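Local atomic coordinates of cobalamin biosynthesis protein CobN (Mycobacterium tuberculosis, PDB entry 7C6O), a protein that probably serves as the catalytic subunit of cobaltochelatase, the enzyme that inserts cobalt into the corrin ring during cobalamin biosynthesis. Residues 397-402 / 501-506; 369-374 / 393-398; 85-90 / 101-106; 63-68 / 76-81. All coordinates share one frame; numbering follows the deposited sequence. Where two conformers were deposited one is given.

Contact 1 (397-402 / 501-506); sequences ALLQAM and GNLVLM
Leu399 and Met402 on one face of helix 391-405 meet Leu503 and Leu505 of strand 503-507, a helix-on-sheet layer of an alpha/beta fold. The short segments run almost antiparallel, at 173°, with their axes 12.4 Å apart, so only branch ends touch and no hydrogen bond crosses between them. Leu503 and Leu399 share the contact almost evenly. The CB of Leu503 stands back from the helix, and its CG lies between two partners, 4.4 Å from Met402 CE and slightly farther from Leu399 CD2. From CG the branches part. CD1 turns to the thioether and meets Met402 CE at 3.9 Å, the two side chains reaching toward each other. CD2 comes to Leu399 CD2 at 3.4 Å, shorter than ordinary carbon-carbon contact, as these leucines slide past one another in opposite directions. The first torsion of Leu503, -94°, is well off a staggered value, and the same residue makes this tight approach. Met402 brings its methyl to CD1 by a chain extended from CA to SD (chi2 174°), then bent about the CG-SD bond. Around this group, helix 807-815 covers another side of the helix, where Ala397 and Ala401 rest on Ile808 and Met402 on Leu812. Val409 packs on Leu503, Val415 on Leu399, and the strand is hydrogen-bonded to its parallel neighbour 369-373. All four touching residues are buried. Farther along the strand, the other branch of Leu399, CD1, just reaches Leu505 CD2 at 4.3 Å.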
# COMPACT_ATOMS: atom_id res chain seq x y z
N ALA A 397 -12.90 14.27 18.89
CA ALA A 397 -13.53 15.12 17.88
C ALA A 397 -14.52 14.33 17.04
O ALA A 397 -15.58 14.84 16.66
CB ALA A 397 -12.47 15.76 16.99
N LEU A 398 -14.21 13.06 16.75
CA LEU A 398 -15.14 12.22 16.00
C LEU A 398 -16.39 11.93 16.82
O LEU A 398 -17.51 12.04 16.32
CB LEU A 398 -14.46 10.92 15.58
CG LEU A 398 -15.37 9.88 14.93
CD1 LEU A 398 -15.96 10.40 13.63
CD2 LEU A 398 -14.63 8.57 14.70
N LEU A 399 -16.21 11.56 18.09
CA LEU A 399 -17.35 11.25 18.94
C LEU A 399 -18.23 12.48 19.16
O LEU A 399 -19.47 12.36 19.20
CB LEU A 399 -16.87 10.68 20.28
CG LEU A 399 -16.14 9.34 20.13
CD1 LEU A 399 -15.52 8.88 21.44
CD2 LEU A 399 -17.09 8.30 19.59
N GLN A 400 -17.62 13.65 19.30
CA GLN A 400 -18.40 14.88 19.43
C GLN A 400 -19.21 15.16 18.17
O GLN A 400 -20.38 15.55 18.24
CB GLN A 400 -17.47 16.06 19.74
CG GLN A 400 -16.87 16.02 21.13
CD GLN A 400 -15.83 17.10 21.34
OE1 GLN A 400 -15.37 17.72 20.38
NE2 GLN A 400 -15.46 17.33 22.59
N ALA A 401 -18.60 14.96 17.00
CA ALA A 401 -19.32 15.17 15.75
C ALA A 401 -20.44 14.15 15.58
O ALA A 401 -21.52 14.48 15.07
CB ALA A 401 -18.36 15.11 14.57
N MET A 402 -20.20 12.90 15.98
CA MET A 402 -21.24 11.88 15.91
C MET A 402 -22.41 12.23 16.81
O MET A 402 -23.58 12.10 16.41
CB MET A 402 -20.68 10.51 16.27
CG MET A 402 -19.76 9.92 15.20
SD MET A 402 -18.96 8.40 15.73
CE MET A 402 -20.36 7.28 15.82
N GLY A 501 -23.88 3.94 25.16
CA GLY A 501 -24.91 4.21 24.16
C GLY A 501 -24.90 3.14 23.09
O GLY A 501 -24.93 1.94 23.38
N ASN A 502 -24.85 3.57 21.83
CA ASN A 502 -24.76 2.66 20.70
C ASN A 502 -23.33 2.49 20.21
O ASN A 502 -23.12 2.07 19.06
CB ASN A 502 -25.67 3.13 19.56
CG ASN A 502 -27.13 2.83 19.83
OD1 ASN A 502 -27.46 1.93 20.60
ND2 ASN A 502 -28.02 3.57 19.18
N LEU A 503 -22.35 2.80 21.04
CA LEU A 503 -20.95 2.76 20.67
C LEU A 503 -20.21 1.74 21.53
O LEU A 503 -20.55 1.53 22.69
CB LEU A 503 -20.29 4.13 20.84
CG LEU A 503 -20.22 5.08 19.66
CD1 LEU A 503 -21.52 5.14 18.88
CD2 LEU A 503 -19.89 6.44 20.20
N VAL A 504 -19.19 1.13 20.94
CA VAL A 504 -18.23 0.34 21.69
C VAL A 504 -16.84 0.77 21.27
O VAL A 504 -16.55 0.88 20.07
CB VAL A 504 -18.43 -1.18 21.49
CG1 VAL A 504 -18.35 -1.57 20.03
CG2 VAL A 504 -17.41 -1.96 22.31
N LEU A 505 -16.00 1.08 22.25
CA LEU A 505 -14.59 1.38 22.02
C LEU A 505 -13.78 0.18 22.49
O LEU A 505 -13.93 -0.26 23.64
CB LEU A 505 -14.17 2.66 22.76
CG LEU A 505 -14.44 3.99 22.05
CD1 LEU A 505 -15.94 4.25 21.87
CD2 LEU A 505 -13.78 5.15 22.79
N MET A 506 -12.96 -0.36 21.60
CA MET A 506 -12.25 -1.60 21.87
C MET A 506 -10.81 -1.47 21.42
O MET A 506 -10.52 -0.95 20.34
CB MET A 506 -12.92 -2.79 21.16
CG MET A 506 -12.25 -4.13 21.41
SD MET A 506 -13.03 -5.49 20.51
CE MET A 506 -14.58 -5.63 21.39

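Contact 2 (369-374 / 393-398)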
# COMPACT_ATOMS: atom_id res chain seq x y z
N VAL A 369 -21.92 1.54 16.22
CA VAL A 369 -20.59 1.70 15.65
C VAL A 369 -19.55 1.17 16.63
O VAL A 369 -19.62 1.44 17.83
CB VAL A 369 -20.30 3.18 15.31
CG1 VAL A 369 -18.92 3.32 14.68
CG2 VAL A 369 -21.38 3.75 14.40
N ALA A 370 -18.59 0.42 16.10
CA ALA A 370 -17.43 -0.02 16.86
C ALA A 370 -16.23 0.83 16.47
O ALA A 370 -15.89 0.94 15.29
CB ALA A 370 -17.14 -1.50 16.60
N LEU A 371 -15.60 1.45 17.47
CA LEU A 371 -14.39 2.25 17.29
C LEU A 371 -13.22 1.45 17.84
O LEU A 371 -13.12 1.23 19.05
CB LEU A 371 -14.54 3.60 18.00
CG LEU A 371 -13.53 4.71 17.72
CD1 LEU A 371 -13.58 5.11 16.26
CD2 LEU A 371 -13.79 5.92 18.62
N VAL A 372 -12.33 0.99 16.96
CA VAL A 372 -11.25 0.08 17.31
C VAL A 372 -9.92 0.82 17.24
O VAL A 372 -9.63 1.49 16.24
CB VAL A 372 -11.25 -1.16 16.41
CG1 VAL A 372 -10.11 -2.10 16.79
CG2 VAL A 372 -12.58 -1.88 16.49
N PHE A 373 -9.11 0.67 18.28
CA PHE A 373 -7.80 1.30 18.37
C PHE A 373 -6.70 0.26 18.20
O PHE A 373 -6.79 -0.84 18.75
CB PHE A 373 -7.62 2.01 19.73
CG PHE A 373 -8.55 3.17 19.94
CD1 PHE A 373 -9.89 2.97 20.20
CD2 PHE A 373 -8.06 4.46 19.92
CE1 PHE A 373 -10.74 4.04 20.40
CE2 PHE A 373 -8.90 5.54 20.13
CZ PHE A 373 -10.25 5.33 20.37
N SER A 374 -5.65 0.62 17.46
CA SER A 374 -4.47 -0.22 17.37
C SER A 374 -3.76 -0.30 18.72
O SER A 374 -3.91 0.57 19.58
CB SER A 374 -3.50 0.31 16.31
OG SER A 374 -4.14 0.45 15.05
N ALA A 393 -7.25 12.79 20.64
CA ALA A 393 -7.96 14.01 20.28
C ALA A 393 -8.84 13.79 19.04
O ALA A 393 -9.94 14.35 18.95
CB ALA A 393 -6.97 15.15 20.04
N SER A 394 -8.37 12.98 18.09
CA SER A 394 -9.17 12.67 16.92
C SER A 394 -10.41 11.86 17.30
O SER A 394 -11.50 12.08 16.75
CB SER A 394 -8.34 11.90 15.89
OG SER A 394 -7.24 12.68 15.44
N ALA A 395 -10.26 10.92 18.23
CA ALA A 395 -11.40 10.14 18.70
C ALA A 395 -12.43 11.04 19.38
O ALA A 395 -13.63 10.91 19.15
CB ALA A 395 -10.94 9.04 19.65
N VAL A 396 -11.97 11.96 20.24
CA VAL A 396 -12.88 12.89 20.89
C VAL A 396 -13.63 13.71 19.85
O VAL A 396 -14.86 13.83 19.90
CB VAL A 396 -12.12 13.79 21.88
CG1 VAL A 396 -13.00 14.97 22.31
CG2 VAL A 396 -11.67 12.99 23.10
N ALA A 397 -12.90 14.27 18.89
CA ALA A 397 -13.53 15.12 17.88
C ALA A 397 -14.52 14.33 17.04
O ALA A 397 -15.58 14.84 16.66
CB ALA A 397 -12.47 15.76 16.99
N LEU A 398 -14.21 13.06 16.75
CA LEU A 398 -15.14 12.22 16.00
C LEU A 398 -16.39 11.93 16.82
O LEU A 398 -17.51 12.04 16.32
CB LEU A 398 -14.46 10.92 15.58
CG LEU A 398 -15.37 9.88 14.93
CD1 LEU A 398 -15.96 10.40 13.63
CD2 LEU A 398 -14.63 8.57 14.70
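From Leu371 to Ala395, the closest alpha carbons of the pair, is 8.6 Å, and strand 369-373 runs nearly antiparallel to the helix segment, at 171°. Ala395 offers a single methyl, which two side chains of the strand approach. The ring of Phe373 meets it with an edge: CZ lies 3.8 Å from Ala395 CB, with the methyl near the ring plane, so this methyl lies over neither ring face. Leu371 comes up beside it, its CD2 4.3 Å from Ala395 CB and 4.0 Å from Phe373 CZ. The other branch of Leu371 goes to the next turn of the helix, where CD1 touches Leu398 CD2 at 3.9 Å as the two leucines pass in opposite directions. Leu371 has its CG anti to the backbone nitrogen (chi1 -168°), which sends both methyls off the sheet toward the helix. Leu423 and Leu427 of helix 420-431 pack on Ala395 and Phe373 respectively, and strand 551-555 lies against Leu371 and Phe373 through Leu555. With strand 369-373 flanked by parallel strands 503-507 and 551-555 in a mixed sheet, and the helix that follows it running back across one face, this is the beta-alpha packing typical of alpha/beta folds.

Contact 3 (85-90 / 101-106); sequences VVIRIL and DTVIAG
Val103 reaches from helix 97-105 to Val85 and Ile87 of strand 84-89, and every touch between the two segments is apolar. Its two methyls divide the work. CG1 faces Val85, lying 4.0 Å from Val85 CG1 and just as near Val85 CB; the two valines approach tip to tip. CG2 takes the end of Ile87, 3.8 Å from Ile87 CD1. Ile87 CD1 is also 4.1 Å from Val103 CB, so Ile87 presses on the fork of the valine as well as on one prong. The isoleucine gets there because its chain is extended from CA to CD1 (chi2 174°). Further apolar cover comes from Leu79 of helix 72-79, which touches Val85 and Val103, and from Ala110 of strand 110-114, which touches Val103. The backbone hydrogen bonds of the strand go to its sheet neighbours: Val85 and Ile87 pair with Val111 of strand 110-114, while Val86 pairs with strand 42-46. Strand, helix and strand 110-114 together form a beta-alpha-beta crossover, in which this contact fastens the connecting helix to the first strand. The salt bridge of Arg88 with Asp51 takes no part in the contact. The sodium ion bound by Asp125 and Ser127 is about 12 Å from the Val103 side chain. With no polar bond between the two segments, the helix is fixed on this strand by the fit of branched side chains and the exclusion of water.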
# COMPACT_ATOMS: atom_id res chain seq x y z
N VAL A 85 -22.19 -25.49 -43.25
CA VAL A 85 -21.03 -24.90 -42.58
C VAL A 85 -21.16 -23.39 -42.63
O VAL A 85 -21.53 -22.82 -43.65
CB VAL A 85 -19.70 -25.36 -43.23
CG1 VAL A 85 -18.52 -24.90 -42.37
CG2 VAL A 85 -19.69 -26.86 -43.41
N VAL A 86 -20.84 -22.74 -41.50
CA VAL A 86 -20.80 -21.29 -41.40
C VAL A 86 -19.41 -20.90 -40.91
O VAL A 86 -18.93 -21.43 -39.91
CB VAL A 86 -21.87 -20.76 -40.43
CG1 VAL A 86 -21.77 -19.24 -40.31
CG2 VAL A 86 -23.25 -21.16 -40.91
N ILE A 87 -18.78 -19.97 -41.62
CA ILE A 87 -17.45 -19.47 -41.28
C ILE A 87 -17.56 -17.97 -41.05
O ILE A 87 -18.07 -17.24 -41.90
CB ILE A 87 -16.43 -19.78 -42.39
CG1 ILE A 87 -16.33 -21.29 -42.62
CG2 ILE A 87 -15.08 -19.18 -42.05
CD1 ILE A 87 -15.44 -21.67 -43.79
N ARG A 88 -17.07 -17.51 -39.89
CA ARG A 88 -17.03 -16.09 -39.56
C ARG A 88 -15.62 -15.72 -39.12
O ARG A 88 -15.16 -16.21 -38.09
CB ARG A 88 -18.05 -15.74 -38.46
CG ARG A 88 -18.13 -14.25 -38.13
CD ARG A 88 -19.41 -13.92 -37.36
NE ARG A 88 -19.55 -12.48 -37.12
CZ ARG A 88 -19.29 -11.88 -35.97
NH1 ARG A 88 -18.87 -12.60 -34.93
NH2 ARG A 88 -19.45 -10.57 -35.84
N ILE A 89 -14.95 -14.87 -39.89
CA ILE A 89 -13.57 -14.47 -39.60
C ILE A 89 -13.37 -12.99 -39.90
O ILE A 89 -14.09 -12.39 -40.70
CB ILE A 89 -12.53 -15.29 -40.40
CG1 ILE A 89 -12.72 -15.07 -41.90
CG2 ILE A 89 -12.61 -16.78 -40.05
CD1 ILE A 89 -11.70 -15.80 -42.75
N LEU A 90 -12.37 -12.41 -39.25
CA LEU A 90 -11.86 -11.10 -39.62
C LEU A 90 -10.80 -11.23 -40.70
O LEU A 90 -10.10 -12.24 -40.79
CB LEU A 90 -11.26 -10.38 -38.41
CG LEU A 90 -12.21 -9.93 -37.30
CD1 LEU A 90 -11.40 -9.38 -36.13
CD2 LEU A 90 -13.17 -8.88 -37.82
N ASP A 101 -11.02 -22.68 -48.64
CA ASP A 101 -10.93 -23.49 -49.85
C ASP A 101 -11.28 -24.95 -49.57
O ASP A 101 -11.92 -25.61 -50.39
CB ASP A 101 -9.53 -23.39 -50.46
CG ASP A 101 -9.27 -22.04 -51.10
OD1 ASP A 101 -10.25 -21.32 -51.39
OD2 ASP A 101 -8.09 -21.70 -51.32
N THR A 102 -10.86 -25.46 -48.40
CA THR A 102 -11.17 -26.84 -48.05
C THR A 102 -12.67 -27.05 -47.88
O THR A 102 -13.22 -28.05 -48.36
CB THR A 102 -10.42 -27.24 -46.78
OG1 THR A 102 -9.01 -27.21 -47.02
CG2 THR A 102 -10.83 -28.63 -46.32
N VAL A 103 -13.34 -26.12 -47.21
CA VAL A 103 -14.79 -26.24 -47.01
C VAL A 103 -15.52 -26.21 -48.34
O VAL A 103 -16.39 -27.04 -48.62
CB VAL A 103 -15.28 -25.14 -46.05
CG1 VAL A 103 -16.80 -25.16 -45.97
CG2 VAL A 103 -14.67 -25.33 -44.68
N ILE A 104 -15.15 -25.25 -49.20
CA ILE A 104 -15.83 -25.11 -50.49
C ILE A 104 -15.60 -26.33 -51.36
O ILE A 104 -16.53 -26.82 -52.02
CB ILE A 104 -15.37 -23.81 -51.18
CG1 ILE A 104 -15.93 -22.59 -50.43
CG2 ILE A 104 -15.80 -23.80 -52.64
CD1 ILE A 104 -15.42 -21.27 -50.95
N ALA A 105 -14.37 -26.86 -51.36
CA ALA A 105 -14.08 -28.04 -52.18
C ALA A 105 -14.82 -29.28 -51.71
O ALA A 105 -15.02 -30.20 -52.50
CB ALA A 105 -12.57 -28.31 -52.18
N GLY A 106 -15.25 -29.31 -50.44
CA GLY A 106 -15.91 -30.48 -49.89
C GLY A 106 -17.36 -30.66 -50.28
O GLY A 106 -17.93 -31.73 -50.02

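Contact 4 (63-68 / 76-81); sequences RWANPS and TDLLAE
Arg63 and Glu81 form a salt bridge through one N-H alone, with the guanidinium and carboxylate planes 85° apart where a two-bond pair would lie nearly flat together. Arg63 NE reaches Glu81 OE1 at 3.3 Å, a weak bond, with the oxygen at the guanidinium edge and close to its plane. The arginine chain, bent at chi2 (-68°), crosses the extended glutamate at about a right angle. Arg63 has two deposited conformers, and the pairing is described for one of them; its NH1 bonds to Asn61 OD1. Behind the bridge the contact is apolar. Leu78 sends CD1 to Ala65 CB at 3.6 Å, while its CD2 lies 4.4 Å from Arg63 CB, so the leucine spreads across two residues of the strand. Strand 62-65 is an outer strand of a four-stranded parallel sheet ordered 2-1-3-4, and helix 72-79 leads from it past strand 42-46 to strand 84-89, a beta-alpha-beta crossover. Leu43 of strand 42-46 also touches Leu78, and on the other face Trp64 packs on Leu52 of helix 49-58. Where the strand ends, the chain makes an Asx turn: Asn66 OD1 accepts Ser68 N at 3.0 Å. The hydroxyl of Ser68 joins it, OG lying 2.8 Å from Asn66 OD1 and well above the carbonyl plane, on the same face as the backbone donor.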
# COMPACT_ATOMS: atom_id res chain seq x y z
N ARG A 63 -22.13 -27.93 -34.25
CA ARG A 63 -20.74 -28.21 -33.95
C ARG A 63 -19.97 -26.90 -34.06
O ARG A 63 -20.32 -26.03 -34.86
CB ARG A 63 -20.14 -29.24 -34.91
CG ARG A 63 -20.91 -30.54 -35.00
CD ARG A 63 -20.86 -31.35 -33.72
NE ARG A 63 -21.63 -32.58 -33.84
CZ ARG A 63 -22.93 -32.67 -33.60
NH1 ARG A 63 -23.61 -31.60 -33.21
NH2 ARG A 63 -23.55 -33.83 -33.74
N TRP A 64 -18.93 -26.75 -33.25
CA TRP A 64 -18.20 -25.48 -33.24
C TRP A 64 -16.71 -25.71 -33.09
O TRP A 64 -16.26 -26.70 -32.50
CB TRP A 64 -18.69 -24.57 -32.11
CG TRP A 64 -18.74 -25.25 -30.78
CD1 TRP A 64 -17.70 -25.46 -29.93
CD2 TRP A 64 -19.89 -25.81 -30.15
NE1 TRP A 64 -18.13 -26.11 -28.80
CE2 TRP A 64 -19.48 -26.34 -28.92
CE3 TRP A 64 -21.24 -25.91 -30.51
CZ2 TRP A 64 -20.36 -26.97 -28.04
CZ3 TRP A 64 -22.12 -26.53 -29.64
CH2 TRP A 64 -21.67 -27.05 -28.42
N ALA A 65 -15.94 -24.77 -33.64
CA ALA A 65 -14.50 -24.76 -33.50
C ALA A 65 -14.00 -23.37 -33.88
O ALA A 65 -14.61 -22.68 -34.71
CB ALA A 65 -13.82 -25.82 -34.37
N ASN A 66 -12.89 -22.97 -33.27
CA ASN A 66 -12.24 -21.72 -33.60
C ASN A 66 -11.16 -21.98 -34.65
O ASN A 66 -10.24 -22.75 -34.39
CB ASN A 66 -11.62 -21.09 -32.37
CG ASN A 66 -11.20 -19.65 -32.60
OD1 ASN A 66 -10.61 -19.32 -33.63
ND2 ASN A 66 -11.50 -18.78 -31.63
N PRO A 67 -11.25 -21.36 -35.84
CA PRO A 67 -10.24 -21.63 -36.88
C PRO A 67 -8.81 -21.33 -36.46
O PRO A 67 -7.89 -21.91 -37.05
CB PRO A 67 -10.69 -20.72 -38.04
CG PRO A 67 -12.14 -20.48 -37.80
CD PRO A 67 -12.31 -20.46 -36.31
N SER A 68 -8.60 -20.46 -35.48
CA SER A 68 -7.24 -20.18 -35.02
C SER A 68 -6.68 -21.29 -34.13
O SER A 68 -5.49 -21.24 -33.79
CB SER A 68 -7.20 -18.85 -34.27
OG SER A 68 -7.88 -18.93 -33.03
N THR A 76 -11.40 -31.35 -41.39
CA THR A 76 -12.06 -32.34 -42.23
C THR A 76 -12.89 -33.31 -41.40
O THR A 76 -13.95 -33.77 -41.86
CB THR A 76 -11.02 -33.11 -43.06
OG1 THR A 76 -9.96 -33.56 -42.20
CG2 THR A 76 -10.45 -32.21 -44.14
N ASP A 77 -12.44 -33.64 -40.19
CA ASP A 77 -13.26 -34.47 -39.30
C ASP A 77 -14.57 -33.79 -38.97
O ASP A 77 -15.64 -34.42 -38.99
CB ASP A 77 -12.48 -34.80 -38.03
CG ASP A 77 -11.46 -35.91 -38.22
OD1 ASP A 77 -11.40 -36.49 -39.33
OD2 ASP A 77 -10.73 -36.21 -37.26
N LEU A 78 -14.53 -32.49 -38.65
CA LEU A 78 -15.75 -31.76 -38.36
C LEU A 78 -16.64 -31.64 -39.59
O LEU A 78 -17.87 -31.71 -39.49
CB LEU A 78 -15.42 -30.38 -37.80
CG LEU A 78 -14.92 -30.35 -36.36
CD1 LEU A 78 -14.33 -28.99 -36.04
CD2 LEU A 78 -16.06 -30.68 -35.41
N LEU A 79 -16.02 -31.46 -40.77
CA LEU A 79 -16.80 -31.30 -41.99
C LEU A 79 -17.59 -32.55 -42.34
O LEU A 79 -18.67 -32.46 -42.93
CB LEU A 79 -15.88 -30.92 -43.15
CG LEU A 79 -15.32 -29.49 -43.15
CD1 LEU A 79 -14.26 -29.33 -44.23
CD2 LEU A 79 -16.45 -28.49 -43.36
N ALA A 80 -17.06 -33.73 -41.99
CA ALA A 80 -17.75 -34.97 -42.29
C ALA A 80 -19.09 -35.09 -41.57
O ALA A 80 -19.95 -35.85 -42.00
CB ALA A 80 -16.86 -36.17 -41.93
N GLU A 81 -19.28 -34.34 -40.48
CA GLU A 81 -20.50 -34.41 -39.70
C GLU A 81 -21.49 -33.30 -40.02
O GLU A 81 -22.57 -33.26 -39.43
CB GLU A 81 -20.17 -34.37 -38.20
CG GLU A 81 -19.27 -35.49 -37.72
CD GLU A 81 -19.05 -35.46 -36.22
OE1 GLU A 81 -19.58 -34.53 -35.57
OE2 GLU A 81 -18.35 -36.35 -35.70

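Contacts 1 and 2 are neighbouring parts of one buried helix-on-sheet layer: both use helix 391-405, their ranges overlap at Ala397 and Leu398, of which Leu398 touches in contact 2, and they set the helix on neighbouring parallel strands, 503-507 and 369-373, which are hydrogen-bonded to each other, Val504 pairing with Leu371. Contacts 3 and 4 lie about 66 to 71 Å away, centre to centre, in the small four-stranded sheet near the N terminus, where Leu79 of helix 72-79 packs on both Val85 and Val103. Contacts 1 to 3 are wholly apolar and buried. Contact 4, at an edge strand on the surface, adds a weak salt bridge to its leucine packing.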